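Local coordinates for universal stress protein (Pseudomonas aeruginosa UCBPP-PA14, PDB 7MQ5), which is of unknown function but, as a putative universal stress protein of the HUP clan, probably serves in the bacterial stress response, at residues 130-140 with 232-243. Residues are numbered along the deposited sequence; the frame is centred on the assembly and turned at random.
Sequences RPWTGGKILAA and TAQKLDAVVTVI
Leu-138 packs against Ala-233 and Leu-236 in the tight part of this contact, on one face of a parallel strand pair. Strand 136-140 runs beside 240-243, hydrogen-bonded from Val-239 N to Lys-136 O, Leu-138 N to Val-240 O (2.9 Å), Val-242 N to Leu-138 O (2.8 Å) and Ala-140 N to Val-242 O. Leu-138, its CG anti to the backbone N (chi1 180°), sends both methyls against helix 232-236: CD2 lies 3.8 Å from Ala-233 CB, CD1 4.0 Å from Leu-236 CD1. On the other face, Val-240 CG2 sits over the five-membered ring of Trp-132 in a close CH-pi contact, 3.2 Å from CE2, while NE1 of Trp-132 is hydrogen-bonded to Asp-270 OD2. Ile-137 CD1 packs against Val-239 CG1 and Val-240 CB.

The polar, more open side lies at the helix end, where Asp-237 closes a Schellman motif. The Arg-130 chain bends at chi3 (-76°) and its NH1 and NH2 donate to the carbonyls of Asp-237 and Ala-238, both from above the carbonyl planes. Asp-237 OD1 lies over one guanidinium face, 3.2 Å from Arg-130 NH1, a salt bridge without an N-H aimed at it; Val-239 CG2 lies over the opposite face. One water joins Lys-136 N to Asp-237 O. Helix 225-236, connecting strand 218-222 to 240-244, covers the Leu-138 side, as in the Rossmann-like alpha/beta fold of universal stress proteins.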
ATOM      1  N   ARG A 130       4.316   5.105 -14.190  1.00 15.58           N
ATOM      2  CA  ARG A 130       5.718   4.652 -14.353  1.00 16.23           C
ATOM      3  C   ARG A 130       5.830   3.173 -14.000  1.00 17.60           C
ATOM      4  O   ARG A 130       5.227   2.718 -13.033  1.00 17.89           O
ATOM      5  CB  ARG A 130       6.646   5.462 -13.451  1.00 16.61           C
ATOM      6  CG  ARG A 130       6.808   6.915 -13.866  1.00 17.97           C
ATOM      7  CD  ARG A 130       7.686   7.600 -12.843  1.00 20.20           C
ATOM      8  NE  ARG A 130       6.951   7.879 -11.613  1.00 20.81           N
ATOM      9  CZ  ARG A 130       7.464   7.833 -10.383  1.00 18.14           C
ATOM     10  NH1 ARG A 130       8.701   7.414 -10.189  1.00 19.82           N
ATOM     11  NH2 ARG A 130       6.711   8.141  -9.346  1.00 18.37           N
ATOM     12  N   PRO A 131       6.623   2.377 -14.749  1.00 19.54           N
ATOM     13  CA  PRO A 131       6.825   0.978 -14.384  1.00 19.17           C
ATOM     14  C   PRO A 131       7.590   0.864 -13.055  1.00 18.14           C
ATOM     15  O   PRO A 131       8.392   1.713 -12.732  1.00 18.56           O
ATOM     16  CB  PRO A 131       7.662   0.419 -15.546  1.00 23.12           C
ATOM     17  CG  PRO A 131       8.345   1.633 -16.129  1.00 26.25           C
ATOM     18  CD  PRO A 131       7.343   2.758 -15.973  1.00 23.15           C
ATOM     19  N   TRP A 132       7.330  -0.196 -12.305  1.00 15.74           N
ATOM     20  CA  TRP A 132       8.120  -0.426 -11.069  1.00 15.03           C
ATOM     21  C   TRP A 132       9.543  -0.881 -11.387  1.00 15.92           C
ATOM     22  O   TRP A 132      10.436  -0.569 -10.603  1.00 15.55           O
ATOM     23  CB  TRP A 132       7.457  -1.511 -10.236  1.00 14.47           C
ATOM     24  CG  TRP A 132       6.251  -1.067  -9.483  1.00 13.39           C
ATOM     25  CD1 TRP A 132       5.544   0.093  -9.622  1.00 14.12           C
ATOM     26  CD2 TRP A 132       5.547  -1.858  -8.521  1.00 12.75           C
ATOM     27  NE1 TRP A 132       4.485   0.099  -8.755  1.00 14.28           N
ATOM     28  CE2 TRP A 132       4.443  -1.094  -8.091  1.00 12.85           C
ATOM     29  CE3 TRP A 132       5.735  -3.138  -7.989  1.00 13.61           C
ATOM     30  CZ2 TRP A 132       3.548  -1.562  -7.128  1.00 13.90           C
ATOM     31  CZ3 TRP A 132       4.858  -3.594  -7.033  1.00 15.09           C
ATOM     32  CH2 TRP A 132       3.776  -2.818  -6.620  1.00 15.53           C
ATOM     33  N   THR A 133       9.705  -1.661 -12.459  1.00 15.97           N
ATOM     34  CA  THR A 133      11.001  -2.314 -12.752  1.00 17.84           C
ATOM     35  C   THR A 133      12.117  -1.276 -12.798  1.00 16.40           C
ATOM     36  O   THR A 133      12.009  -0.264 -13.534  1.00 18.97           O
ATOM     37  CB  THR A 133      10.899  -3.182 -14.007  1.00 20.52           C
ATOM     38  OG1 THR A 133       9.927  -4.190 -13.730  1.00 22.43           O
ATOM     39  CG2 THR A 133      12.207  -3.833 -14.396  1.00 22.82           C
ATOM     40  N   GLY A 134      13.155  -1.531 -12.007  1.00 17.21           N
ATOM     41  CA  GLY A 134      14.333  -0.653 -11.971  1.00 17.78           C
ATOM     42  C   GLY A 134      14.131   0.623 -11.176  1.00 16.34           C
ATOM     43  O   GLY A 134      15.082   1.420 -11.131  1.00 17.28           O
ATOM     44  N   GLY A 135      12.973   0.822 -10.548  1.00 15.19           N
ATOM     45  CA  GLY A 135      12.749   2.095  -9.835  1.00 15.58           C
ATOM     46  C   GLY A 135      13.254   2.090  -8.402  1.00 13.63           C
ATOM     47  O   GLY A 135      14.098   1.247  -8.043  1.00 14.84           O
ATOM     48  N   LYS A 136      12.748   3.025  -7.608  1.00 13.17           N
ATOM     49  CA  LYS A 136      13.114   3.147  -6.176  1.00 12.06           C
ATOM     50  C   LYS A 136      11.867   2.930  -5.318  1.00 11.17           C
ATOM     51  O   LYS A 136      10.812   3.532  -5.597  1.00 11.13           O
ATOM     52  CB  LYS A 136      13.771   4.500  -5.906  1.00 13.96           C
ATOM     53  CG  LYS A 136      15.073   4.691  -6.673  1.00 16.77           C
ATOM     54  CD  LYS A 136      15.835   5.928  -6.284  1.00 20.80           C
ATOM     55  CE  LYS A 136      17.097   6.108  -7.105  1.00 28.10           C
ATOM     56  NZ  LYS A 136      17.766   7.397  -6.820  1.00 36.55           N
ATOM     57  N   ILE A 137      12.006   2.077  -4.315  1.00 10.87           N
ATOM     58  CA  ILE A 137      10.928   1.733  -3.353  1.00 10.70           C
ATOM     59  C   ILE A 137      11.271   2.422  -2.033  1.00 10.82           C
ATOM     60  O   ILE A 137      12.392   2.230  -1.545  1.00 12.81           O
ATOM     61  CB  ILE A 137      10.836   0.206  -3.171  1.00 10.83           C
ATOM     62  CG1 ILE A 137      10.883  -0.547  -4.507  1.00 12.15           C
ATOM     63  CG2 ILE A 137       9.619  -0.162  -2.321  1.00 10.98           C
ATOM     64  CD1 ILE A 137       9.840  -0.123  -5.516  1.00 12.57           C
ATOM     65  N   LEU A 138      10.322   3.169  -1.483  1.00  9.68           N
ATOM     66  CA  LEU A 138      10.554   3.918  -0.234  1.00  9.75           C
ATOM     67  C   LEU A 138       9.692   3.346   0.890  1.00  9.28           C
ATOM     68  O   LEU A 138       8.486   3.246   0.717  1.00 10.93           O
ATOM     69  CB  LEU A 138      10.221   5.394  -0.458  1.00 10.30           C
ATOM     70  CG  LEU A 138      10.413   6.296   0.756  1.00 10.66           C
ATOM     71  CD1 LEU A 138      11.867   6.309   1.224  1.00 11.26           C
ATOM     72  CD2 LEU A 138       9.928   7.691   0.418  1.00 12.25           C
ATOM     73  N   ALA A 139      10.319   2.983   2.000  1.00 10.27           N
ATOM     74  CA  ALA A 139       9.604   2.529   3.214  1.00 10.28           C
ATOM     75  C   ALA A 139       9.604   3.675   4.227  1.00 10.50           C
ATOM     76  O   ALA A 139      10.678   4.240   4.472  1.00 11.99           O
ATOM     77  CB  ALA A 139      10.275   1.304   3.783  1.00 11.37           C
ATOM     78  N   ALA A 140       8.455   3.987   4.827  1.00  9.93           N
ATOM     79  CA  ALA A 140       8.357   5.058   5.840  1.00 11.59           C
ATOM     80  C   ALA A 140       8.207   4.435   7.231  1.00 12.14           C
ATOM     81  O   ALA A 140       7.251   3.690   7.459  1.00 13.36           O
ATOM     82  CB  ALA A 140       7.198   5.975   5.530  1.00 13.05           C
ATOM     83  N   THR A 232      11.020  13.157   0.606  1.00 11.25           N
ATOM     84  CA  THR A 232      11.995  12.101   0.256  1.00 11.38           C
ATOM     85  C   THR A 232      11.498  11.338  -0.969  1.00 10.28           C
ATOM     86  O   THR A 232      12.308  11.025  -1.848  1.00 11.06           O
ATOM     87  CB  THR A 232      12.252  11.207   1.465  1.00 12.58           C
ATOM     88  OG1 THR A 232      12.704  12.038   2.532  1.00 16.86           O
ATOM     89  CG2 THR A 232      13.252  10.120   1.160  1.00 12.66           C
ATOM     90  N   ALA A 233      10.203  11.047  -1.030  1.00 10.34           N
ATOM     91  CA  ALA A 233       9.667  10.339  -2.207  1.00 10.99           C
ATOM     92  C   ALA A 233       9.932  11.155  -3.467  1.00 11.26           C
ATOM     93  O   ALA A 233      10.332  10.581  -4.490  1.00 12.42           O
ATOM     94  CB  ALA A 233       8.187  10.081  -2.038  1.00 10.82           C
ATOM     95  N   GLN A 234       9.734  12.464  -3.385  1.00 11.30           N
ATOM     96  CA  GLN A 234       9.915  13.316  -4.582  1.00 12.48           C
ATOM     97  C   GLN A 234      11.403  13.368  -4.965  1.00 12.28           C
ATOM     98  O   GLN A 234      11.732  13.236  -6.158  1.00 14.56           O
ATOM     99  CB  GLN A 234       9.375  14.719  -4.308  1.00 13.94           C
ATOM    100  CG  GLN A 234       9.420  15.613  -5.532  1.00 17.50           C
ATOM    101  CD  GLN A 234       8.482  15.153  -6.616  1.00 21.71           C
ATOM    102  OE1 GLN A 234       8.894  14.900  -7.746  1.00 29.10           O
ATOM    103  NE2 GLN A 234       7.218  14.992  -6.256  1.00 25.25           N
ATOM    104  N   LYS A 235      12.287  13.530  -3.983  1.00 12.58           N
ATOM    105  CA  LYS A 235      13.742  13.638  -4.271  1.00 14.10           C
ATOM    106  C   LYS A 235      14.255  12.337  -4.904  1.00 13.69           C
ATOM    107  O   LYS A 235      15.078  12.404  -5.828  1.00 15.38           O
ATOM    108  CB  LYS A 235      14.502  13.981  -2.985  1.00 16.61           C
ATOM    109  CG  LYS A 235      16.012  14.118  -3.143  1.00 20.84           C
ATOM    110  CD  LYS A 235      16.449  15.212  -4.099  1.00 24.44           C
ATOM    111  CE  LYS A 235      17.953  15.284  -4.264  1.00 31.56           C
ATOM    112  NZ  LYS A 235      18.341  16.431  -5.112  1.00 36.91           N
ATOM    113  N   LEU A 236      13.769  11.191  -4.437  1.00 12.88           N
ATOM    114  CA  LEU A 236      14.184   9.865  -4.977  1.00 13.61           C
ATOM    115  C   LEU A 236      13.390   9.512  -6.242  1.00 13.91           C
ATOM    116  O   LEU A 236      13.710   8.489  -6.866  1.00 16.21           O
ATOM    117  CB  LEU A 236      13.914   8.781  -3.930  1.00 13.69           C
ATOM    118  CG  LEU A 236      14.757   8.837  -2.662  1.00 15.67           C
ATOM    119  CD1 LEU A 236      14.272   7.802  -1.656  1.00 16.68           C
ATOM    120  CD2 LEU A 236      16.234   8.631  -2.970  1.00 18.75           C
ATOM    121  N   ASP A 237      12.353  10.287  -6.564  1.00 13.76           N
ATOM    122  CA  ASP A 237      11.420   9.903  -7.659  1.00 14.74           C
ATOM    123  C   ASP A 237      10.911   8.479  -7.358  1.00 13.02           C
ATOM    124  O   ASP A 237      10.820   7.652  -8.287  1.00 14.08           O
ATOM    125  CB  ASP A 237      12.068  10.022  -9.040  1.00 16.96           C
ATOM    126  CG  ASP A 237      11.080  10.061 -10.195  1.00 22.34           C
ATOM    127  OD1 ASP A 237       9.896  10.365  -9.954  1.00 24.60           O
ATOM    128  OD2 ASP A 237      11.516   9.817 -11.339  1.00 28.81           O
ATOM    129  N   ALA A 238      10.570   8.202  -6.090  1.00 11.97           N
ATOM    130  CA  ALA A 238      10.111   6.846  -5.711  1.00 11.38           C
ATOM    131  C   ALA A 238       8.894   6.458  -6.554  1.00 10.86           C
ATOM    132  O   ALA A 238       8.003   7.313  -6.776  1.00 12.10           O
ATOM    133  CB  ALA A 238       9.773   6.803  -4.242  1.00 11.51           C
ATOM    134  N   VAL A 239       8.824   5.190  -6.934  1.00 10.89           N
ATOM    135  CA  VAL A 239       7.675   4.677  -7.731  1.00 11.17           C
ATOM    136  C   VAL A 239       6.658   3.999  -6.799  1.00 10.11           C
ATOM    137  O   VAL A 239       5.470   3.953  -7.163  1.00 10.73           O
ATOM    138  CB  VAL A 239       8.180   3.775  -8.867  1.00 13.22           C
ATOM    139  CG1 VAL A 239       8.795   2.475  -8.378  1.00 12.59           C
ATOM    140  CG2 VAL A 239       7.093   3.535  -9.894  1.00 15.08           C
ATOM    141  N   VAL A 240       7.106   3.522  -5.636  1.00  9.97           N
ATOM    142  CA  VAL A 240       6.208   2.952  -4.596  1.00 10.09           C
ATOM    143  C   VAL A 240       6.674   3.477  -3.244  1.00  9.38           C
ATOM    144  O   VAL A 240       7.887   3.465  -3.004  1.00 10.05           O
ATOM    145  CB  VAL A 240       6.225   1.406  -4.551  1.00 12.18           C
ATOM    146  CG1 VAL A 240       5.342   0.877  -3.427  1.00 14.13           C
ATOM    147  CG2 VAL A 240       5.860   0.784  -5.880  1.00 13.61           C
ATOM    148  N   THR A 241       5.725   3.893  -2.406  1.00  8.96           N
ATOM    149  CA  THR A 241       6.002   4.228  -0.993  1.00  9.12           C
ATOM    150  C   THR A 241       5.149   3.273  -0.156  1.00  8.85           C
ATOM    151  O   THR A 241       3.954   3.141  -0.423  1.00  9.89           O
ATOM    152  CB  THR A 241       5.719   5.701  -0.668  1.00  9.53           C
ATOM    153  OG1 THR A 241       6.493   6.529  -1.537  1.00 10.32           O
ATOM    154  CG2 THR A 241       6.071   6.046   0.760  1.00 11.05           C
ATOM    155  N   VAL A 242       5.755   2.648   0.838  1.00  8.54           N
ATOM    156  CA  VAL A 242       5.060   1.729   1.768  1.00  8.33           C
ATOM    157  C   VAL A 242       4.927   2.458   3.098  1.00  8.67           C
ATOM    158  O   VAL A 242       5.952   2.914   3.651  1.00  9.42           O
ATOM    159  CB  VAL A 242       5.813   0.403   1.929  1.00  9.22           C
ATOM    160  CG1 VAL A 242       5.019  -0.527   2.836  1.00 10.03           C
ATOM    161  CG2 VAL A 242       6.110  -0.242   0.579  1.00  9.41           C
ATOM    162  N   ILE A 243       3.693   2.577   3.581  0.60  8.97           N
ATOM    163  CA  ILE A 243       3.413   3.282   4.854  0.60 10.03           C
ATOM    164  C   ILE A 243       2.512   2.420   5.732  0.60  9.40           C
ATOM    165  O   ILE A 243       1.850   1.479   5.233  0.60  9.99           O
ATOM    166  CB  ILE A 243       2.758   4.658   4.615  0.60 11.13           C
ATOM    167  CG1 ILE A 243       1.319   4.527   4.106  0.60 11.65           C
ATOM    168  CG2 ILE A 243       3.610   5.531   3.703  0.60 12.31           C
ATOM    169  CD1 ILE A 243       0.585   5.842   4.016  0.60 12.94           C
TER
HETATM  170  O   HOH W   1      11.723   5.181  -9.164  1.00 17.14           O
HETATM  171  O   HOH W   2      15.484   8.202  -8.910  1.00 42.68           O